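Local coordinates for protein mannuronan C5-epimerase (Pseudomonas syringae pv. tomato, PDB 4NK6) that converts beta-D-mannuronate residues of the polymer to alpha-L-guluronate during alginate synthesis and helps carry the new chain safely through the periplasm, at residues A[334-339]-A[355-360]; A[346-351]-A[368-373]; A[375-380]-A[413-418]. All blocks are in the same frame, centred on the assembly; numbering follows the deposited sequence.

Contact 1 of 3, residues A[334-339]-A[355-360]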
# COMPACT_ATOMS: atom_id res chain seq x y z
N ASN A 334 15.13 1.83 9.70
CA ASN A 334 14.59 2.76 8.72
C ASN A 334 15.24 4.13 8.85
O ASN A 334 15.60 4.55 9.95
CB ASN A 334 13.07 2.88 8.87
CG ASN A 334 12.36 1.57 8.64
OD1 ASN A 334 12.26 1.10 7.51
ND2 ASN A 334 11.83 0.98 9.72
N GLU A 335 15.41 4.81 7.72
CA GLU A 335 15.88 6.19 7.73
C GLU A 335 14.62 7.02 7.58
O GLU A 335 13.95 6.97 6.55
CB GLU A 335 16.82 6.45 6.56
CG GLU A 335 17.79 5.32 6.26
CD GLU A 335 19.08 5.41 7.05
OE1 GLU A 335 19.17 6.25 7.98
OE2 GLU A 335 20.03 4.65 6.73
N ILE A 336 14.26 7.75 8.63
CA ILE A 336 12.98 8.45 8.67
C ILE A 336 13.22 9.91 9.01
O ILE A 336 13.53 10.25 10.14
CB ILE A 336 12.05 7.81 9.73
CG1 ILE A 336 11.85 6.33 9.40
CG2 ILE A 336 10.71 8.54 9.76
CD1 ILE A 336 11.19 5.52 10.51
N TYR A 337 13.07 10.78 8.02
CA TYR A 337 13.62 12.12 8.17
C TYR A 337 12.85 13.20 7.43
O TYR A 337 12.24 12.93 6.41
CB TYR A 337 15.11 12.14 7.77
CG TYR A 337 15.42 11.70 6.34
CD1 TYR A 337 15.56 10.36 6.01
CD2 TYR A 337 15.58 12.64 5.32
CE1 TYR A 337 15.85 9.96 4.71
CE2 TYR A 337 15.87 12.25 4.01
CZ TYR A 337 16.00 10.90 3.72
OH TYR A 337 16.28 10.49 2.43
N GLN A 338 12.89 14.42 7.95
CA GLN A 338 12.36 15.58 7.23
C GLN A 338 10.88 15.46 6.90
O GLN A 338 10.38 16.11 5.99
CB GLN A 338 13.19 15.86 5.96
CG GLN A 338 14.65 16.22 6.27
CD GLN A 338 15.52 16.44 5.03
OE1 GLN A 338 15.21 15.96 3.93
NE2 GLN A 338 16.61 17.16 5.20
N ASN A 339 10.16 14.63 7.66
CA ASN A 339 8.70 14.60 7.56
C ASN A 339 8.12 15.80 8.29
O ASN A 339 8.74 16.32 9.22
CB ASN A 339 8.15 13.28 8.08
CG ASN A 339 8.65 12.09 7.27
OD1 ASN A 339 8.18 11.86 6.15
ND2 ASN A 339 9.61 11.35 7.82
N TRP A 355 13.49 -1.01 16.40
CA TRP A 355 14.91 -1.31 16.56
C TRP A 355 15.81 -0.59 15.57
O TRP A 355 15.70 -0.80 14.36
CB TRP A 355 15.17 -2.82 16.41
CG TRP A 355 16.58 -3.20 16.76
CD1 TRP A 355 17.73 -2.89 16.07
CD2 TRP A 355 17.01 -3.95 17.91
NE1 TRP A 355 18.83 -3.40 16.72
CE2 TRP A 355 18.41 -4.05 17.85
CE3 TRP A 355 16.33 -4.55 18.98
CZ2 TRP A 355 19.16 -4.73 18.82
CZ3 TRP A 355 17.07 -5.22 19.95
CH2 TRP A 355 18.47 -5.30 19.86
N GLY A 356 16.71 0.24 16.08
CA GLY A 356 17.79 0.79 15.28
C GLY A 356 17.38 1.73 14.16
O GLY A 356 18.07 1.83 13.14
N ASN A 357 16.26 2.41 14.33
CA ASN A 357 15.82 3.40 13.36
C ASN A 357 16.57 4.69 13.56
O ASN A 357 16.90 5.06 14.69
CB ASN A 357 14.32 3.67 13.51
CG ASN A 357 13.50 2.44 13.28
OD1 ASN A 357 13.30 2.03 12.13
ND2 ASN A 357 13.01 1.84 14.36
N ARG A 358 16.84 5.38 12.47
CA ARG A 358 17.47 6.68 12.53
C ARG A 358 16.43 7.73 12.16
O ARG A 358 16.07 7.89 10.99
CB ARG A 358 18.69 6.72 11.62
CG ARG A 358 19.84 5.86 12.14
CD ARG A 358 21.02 5.84 11.19
NE ARG A 358 20.75 5.00 10.04
CZ ARG A 358 21.01 3.70 10.01
NH1 ARG A 358 21.54 3.10 11.07
NH2 ARG A 358 20.74 3.00 8.92
N VAL A 359 15.92 8.41 13.18
CA VAL A 359 14.82 9.34 13.03
C VAL A 359 15.35 10.76 13.18
O VAL A 359 15.63 11.23 14.28
CB VAL A 359 13.72 9.04 14.06
CG1 VAL A 359 12.46 9.78 13.73
CG2 VAL A 359 13.43 7.54 14.07
N ILE A 360 15.49 11.46 12.05
CA ILE A 360 16.30 12.66 12.00
C ILE A 360 15.54 13.84 11.42
O ILE A 360 14.94 13.72 10.36
CB ILE A 360 17.53 12.44 11.06
CG1 ILE A 360 18.21 11.10 11.35
CG2 ILE A 360 18.50 13.61 11.17
CD1 ILE A 360 18.82 10.99 12.77

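Contact 2 of 3, residues A[346-351]-A[368-373]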
# COMPACT_ATOMS: atom_id res chain seq x y z
N LEU A 346 2.99 6.01 16.90
CA LEU A 346 2.19 4.85 17.27
C LEU A 346 0.88 5.32 17.89
O LEU A 346 0.87 6.04 18.89
CB LEU A 346 2.92 3.94 18.26
CG LEU A 346 4.30 3.37 17.90
CD1 LEU A 346 4.47 2.02 18.55
CD2 LEU A 346 4.57 3.27 16.42
N TYR A 347 -0.22 4.92 17.28
CA TYR A 347 -1.55 5.27 17.74
C TYR A 347 -2.26 4.00 18.20
O TYR A 347 -2.62 3.16 17.37
CB TYR A 347 -2.36 5.83 16.58
CG TYR A 347 -2.06 7.25 16.12
CD1 TYR A 347 -2.06 8.32 17.01
CD2 TYR A 347 -1.83 7.52 14.77
CE1 TYR A 347 -1.83 9.62 16.56
CE2 TYR A 347 -1.60 8.80 14.32
CZ TYR A 347 -1.60 9.84 15.21
OH TYR A 347 -1.37 11.12 14.74
N GLU A 348 -2.47 3.87 19.51
CA GLU A 348 -3.25 2.77 20.07
C GLU A 348 -2.80 1.42 19.51
O GLU A 348 -3.63 0.58 19.14
CB GLU A 348 -4.74 2.98 19.79
CG GLU A 348 -5.36 4.20 20.50
CD GLU A 348 -4.89 5.54 19.93
OE1 GLU A 348 -4.98 5.74 18.70
OE2 GLU A 348 -4.44 6.39 20.71
N SER A 349 -1.49 1.23 19.42
CA SER A 349 -0.92 0.04 18.79
C SER A 349 0.25 -0.46 19.63
O SER A 349 1.40 -0.04 19.44
CB SER A 349 -0.44 0.35 17.37
OG SER A 349 -1.53 0.61 16.50
N GLY A 350 -0.05 -1.36 20.57
CA GLY A 350 0.93 -1.84 21.52
C GLY A 350 1.71 -3.06 21.06
O GLY A 350 1.46 -3.59 19.98
N ASN A 351 2.67 -3.49 21.88
CA ASN A 351 3.43 -4.71 21.64
C ASN A 351 4.15 -4.73 20.30
O ASN A 351 4.09 -5.71 19.54
CB ASN A 351 2.52 -5.93 21.79
CG ASN A 351 1.94 -6.04 23.20
OD1 ASN A 351 2.62 -6.47 24.13
ND2 ASN A 351 0.69 -5.63 23.37
N ARG A 368 6.72 9.25 18.40
CA ARG A 368 5.60 9.55 19.28
C ARG A 368 4.76 8.30 19.53
O ARG A 368 4.43 7.55 18.61
CB ARG A 368 4.74 10.69 18.73
CG ARG A 368 3.53 11.01 19.62
CD ARG A 368 2.96 12.41 19.37
NE ARG A 368 2.33 12.56 18.06
CZ ARG A 368 1.02 12.46 17.84
NH1 ARG A 368 0.54 12.64 16.62
NH2 ARG A 368 0.20 12.17 18.85
N VAL A 369 4.41 8.07 20.80
CA VAL A 369 3.64 6.90 21.18
C VAL A 369 2.42 7.33 21.96
O VAL A 369 2.55 7.88 23.05
CB VAL A 369 4.47 5.95 22.09
CG1 VAL A 369 3.66 4.72 22.45
CG2 VAL A 369 5.78 5.55 21.39
N ARG A 370 1.24 7.08 21.41
CA ARG A 370 -0.00 7.49 22.06
C ARG A 370 -0.82 6.25 22.42
O ARG A 370 -1.05 5.39 21.56
CB ARG A 370 -0.82 8.42 21.16
CG ARG A 370 -2.06 9.04 21.83
CD ARG A 370 -2.92 9.83 20.84
NE ARG A 370 -3.79 8.98 20.03
CZ ARG A 370 -4.57 9.41 19.04
NH1 ARG A 370 -5.33 8.56 18.37
NH2 ARG A 370 -4.59 10.71 18.72
N ASN A 371 -1.25 6.16 23.68
CA ASN A 371 -2.16 5.10 24.13
C ASN A 371 -1.70 3.69 23.76
O ASN A 371 -2.53 2.85 23.42
CB ASN A 371 -3.57 5.31 23.56
CG ASN A 371 -4.28 6.51 24.16
OD1 ASN A 371 -4.00 6.92 25.28
ND2 ASN A 371 -5.20 7.09 23.40
N SER A 372 -0.40 3.45 23.81
CA SER A 372 0.15 2.14 23.44
C SER A 372 1.02 1.58 24.56
O SER A 372 1.86 2.30 25.12
CB SER A 372 0.98 2.27 22.16
OG SER A 372 0.24 2.93 21.14
N VAL A 373 0.83 0.31 24.90
CA VAL A 373 1.64 -0.31 25.95
C VAL A 373 2.63 -1.34 25.41
O VAL A 373 2.46 -1.86 24.31
CB VAL A 373 0.78 -0.97 27.05
CG1 VAL A 373 -0.02 0.08 27.80
CG2 VAL A 373 -0.12 -2.05 26.46

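Contact 3 of 3, residues A[375-380]-A[413-418]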
# COMPACT_ATOMS: atom_id res chain seq x y z
N ILE A 375 5.70 -1.03 24.36
CA ILE A 375 6.48 -0.59 23.22
C ILE A 375 7.96 -0.74 23.57
O ILE A 375 8.41 -0.27 24.62
CB ILE A 375 6.16 0.86 22.86
CG1 ILE A 375 4.68 0.97 22.44
CG2 ILE A 375 7.06 1.37 21.74
CD1 ILE A 375 4.28 -0.02 21.35
N LYS A 376 8.71 -1.41 22.71
CA LYS A 376 10.14 -1.56 22.92
C LYS A 376 10.92 -0.68 21.96
O LYS A 376 10.78 -0.79 20.74
CB LYS A 376 10.56 -3.03 22.81
CG LYS A 376 9.88 -3.90 23.86
CD LYS A 376 10.26 -5.37 23.74
CE LYS A 376 9.59 -6.19 24.85
NZ LYS A 376 9.86 -7.65 24.70
N LEU A 377 11.73 0.22 22.51
CA LEU A 377 12.53 1.13 21.70
C LEU A 377 13.99 0.79 21.90
O LEU A 377 14.61 1.21 22.89
CB LEU A 377 12.26 2.59 22.08
CG LEU A 377 10.81 3.10 21.96
CD1 LEU A 377 10.71 4.58 22.29
CD2 LEU A 377 10.22 2.83 20.59
N TYR A 378 14.55 0.00 20.99
CA TYR A 378 15.92 -0.47 21.14
C TYR A 378 16.85 0.15 20.10
O TYR A 378 16.57 0.10 18.89
CB TYR A 378 15.98 -1.99 21.05
CG TYR A 378 15.65 -2.73 22.34
CD1 TYR A 378 14.36 -2.74 22.85
CD2 TYR A 378 16.64 -3.44 23.03
CE1 TYR A 378 14.05 -3.43 24.03
CE2 TYR A 378 16.34 -4.13 24.21
CZ TYR A 378 15.04 -4.12 24.70
OH TYR A 378 14.73 -4.79 25.86
N GLU A 379 17.95 0.73 20.57
CA GLU A 379 19.02 1.24 19.72
C GLU A 379 18.58 2.31 18.72
O GLU A 379 19.27 2.56 17.74
CB GLU A 379 19.73 0.10 18.97
CG GLU A 379 20.33 -0.98 19.88
CD GLU A 379 21.37 -0.43 20.84
OE1 GLU A 379 22.07 0.54 20.48
OE2 GLU A 379 21.50 -0.97 21.96
N ASN A 380 17.43 2.95 18.96
CA ASN A 380 16.99 4.02 18.07
C ASN A 380 17.81 5.30 18.25
O ASN A 380 18.24 5.64 19.35
CB ASN A 380 15.51 4.34 18.25
CG ASN A 380 14.63 3.17 17.87
OD1 ASN A 380 14.43 2.89 16.68
ND2 ASN A 380 14.11 2.47 18.87
N VAL A 413 0.00 4.33 28.50
CA VAL A 413 1.23 4.29 27.72
C VAL A 413 2.36 3.67 28.55
O VAL A 413 2.55 4.01 29.71
CB VAL A 413 1.61 5.69 27.16
CG1 VAL A 413 2.05 6.65 28.27
CG2 VAL A 413 2.69 5.56 26.08
N SER A 414 3.08 2.72 27.97
CA SER A 414 4.26 2.20 28.64
C SER A 414 5.32 1.79 27.63
O SER A 414 5.01 1.30 26.53
CB SER A 414 3.91 1.03 29.54
OG SER A 414 3.68 -0.13 28.77
N LEU A 415 6.58 1.99 27.99
CA LEU A 415 7.64 1.57 27.10
C LEU A 415 8.93 1.20 27.81
O LEU A 415 9.12 1.48 29.00
CB LEU A 415 7.87 2.62 26.01
CG LEU A 415 7.91 4.08 26.40
CD1 LEU A 415 9.32 4.48 26.79
CD2 LEU A 415 7.40 4.94 25.26
N ILE A 416 9.78 0.52 27.06
CA ILE A 416 11.11 0.14 27.50
C ILE A 416 12.08 0.70 26.47
O ILE A 416 11.93 0.45 25.27
CB ILE A 416 11.23 -1.39 27.60
CG1 ILE A 416 10.30 -1.90 28.70
CG2 ILE A 416 12.66 -1.80 27.88
CD1 ILE A 416 10.26 -3.41 28.83
N MET A 417 13.04 1.48 26.93
CA MET A 417 14.05 2.05 26.04
C MET A 417 15.42 1.51 26.42
O MET A 417 15.81 1.57 27.59
CB MET A 417 14.05 3.58 26.12
CG MET A 417 12.70 4.22 25.82
SD MET A 417 12.81 6.02 25.73
CE MET A 417 14.25 6.19 24.69
N VAL A 418 16.13 0.97 25.43
CA VAL A 418 17.48 0.42 25.64
C VAL A 418 18.42 0.95 24.56
O VAL A 418 18.13 0.84 23.36
CB VAL A 418 17.49 -1.13 25.61
CG1 VAL A 418 18.93 -1.68 25.63
CG2 VAL A 418 16.68 -1.71 26.76

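Contact 1 of 3, residues A[334-339]-A[355-360]
Asn334 and Asn357 lie side by side and point the same way, their amide planes only 6° apart. Asn357 OD1 is gripped twice: Asn334 N and Asn334 ND2 each donate to it, the latter at 3.0 Å and in the plane of the carbonyl. Outside partners extend the row: Asn310 N donates to Asn334 OD1, and Asn357 ND2 donates to Asn380 OD1, so these buried amides are satisfied. In both residues CG stands anti to the carbonyl carbon (chi1 -62° and -61°), and similar chi2 torsions turn the amides nearly parallel.

Next to them, strands 335-337 and 358-360 run parallel, their axes 4.7 Å apart at closest approach. The bond from Ile336 N to Arg358 O is nearly straight at 3.0 Å. On the buried face Ile336 CB approaches Val359 CG1 at 4.5 Å.

The other face, with Glu335, Tyr337, Arg358 and Ile360, is partly exposed and looser. Here Arg358 holds Glu335 side-on: NE meets Glu335 OE1 at 2.9 Å and NH2 meets Glu335 OE2 at 2.8 Å. Both oxygens lie near the guanidinium plane, but the nitrogens come from above the carboxylate plane. Tyr337 CB rests 4.1 Å from Ile360 CB, while its ring leads away and stacks with His313. A row of hydrogen-bonded asparagines at equivalent positions of successive coils is characteristic of the right-handed parallel beta-helix.

Contact 2 of 3, residues A[346-351]-A[368-373]
Leu346 and Tyr347 pair in parallel with Val369 and Arg370, and the backbone bonds from Leu346 N to Arg368 O and from Arg370 N to Leu346 O tie the strands together. These are successive coils of the right-handed beta-helix, and the pairing continues into the turn that follows each strand. On the inner face Leu346 CB lies 4.3 Å from Val369 CG1.

Arg370, on the face it shares with Tyr347, reaches Glu348 in the following turn and grips it side-on: NE donates to Glu348 OE2 at 2.8 Å, on its syn lone pair, and NH1 to Glu348 OE1 at 2.9 Å. A bend at chi3 (80°) sets NE for this grip. Tyr347 CD1 sits over the centre of the guanidinium face, 3.4 Å from Arg370 CZ, the planes 49° apart. Asn371 ND2 also donates to Glu348 OE2, from the anti side. Two donors hold this oxygen of the buried Glu348, and the guanidinium would be expected to favour the ionised carboxylate. Arg368 is paired chiefly with Asp342; its NH1 makes a weak bond to Tyr347 OH.

In the turn, Ser372 OG donates to Arg370 O within its own segment and accepts from Ser349 N at 3.0 Å.

Contact 3 of 3, residues A[375-380]-A[413-418]
Tyr378 CG stands anti to its carbonyl carbon (chi1 -82°), and a chi2 of 69° turns the ring so that one face meets Val418. Val418 has CG1 anti to its backbone N (chi1 172°), with CG2 beside that N. Val418 CB lies over the ring, offset toward the rim, and is 3.5 Å from Tyr378 CE2. This is a CH-pi contact. Val418 CG2 reaches further across, to 3.6 Å from Tyr378 CZ. Ile416 lies alongside the same tyrosine, pointing the same way, but is more distant. Tyr378 OH is hydrogen-bonded to Glu24.

On the buried face the contact is apolar. Leu377 and Met417 lie side by side and point the same way, with Leu377 CD1 4.1 Å from Met417 CG. Ile375 CB comes to 4.0 Å from Leu415 CB.

The backbones run parallel, with axes 4.7 Å apart. Five hydrogen bonds join them. Leu377 N to Ile416 O is short and nearly straight, at 2.8 Å. The bond from Glu379 N to Val418 O, also 2.8 Å, carries the pairing past the end of strand 375-378. At the other end, Ile375 N to Ser414 O is longer, at 3.3 Å. Apolar side chains piled at equivalent positions of successive coils, as Ile375 on Leu415 and Leu377 on Met417, are characteristic of the interior of a parallel beta-helix.

The pair sits between two further strands. Strand 353-355 flanks 375-378, and there the rings of Tyr378 and Trp355 meet with nearly parallel planes. Strand 437-441 flanks 414-418, where Leu415 touches Val438 and Met417 touches Leu440. Across the interior, Ile375 touches Val369 of strand 367-370. The N-terminal segment passes over the outer face, with Met25 against Lys376 and Tyr378.

Overall arrangement
All three contacts join coils of one right-handed beta-helix. Contacts 1 and 2 link segments that alternate along the chain, with centres 18 Å apart. Contact 3 is nearer to contact 2, at 11 Å between centres, than to contact 1, at 15 Å. Contacts 1 and 3 meet where Gly356 N lies 2.8 Å from Tyr378 O, a probable hydrogen bond. Contacts 2 and 3 meet across the hydrophobic interior, where Leu346 CD1 is 3.5 Å from Ile375 CD1. Contact 2 is nearest the catalytic region: the Tyr347 side chain is about 11 Å from that of His274, the inferred proton acceptor. Contacts 1 and 3 lie away from that site.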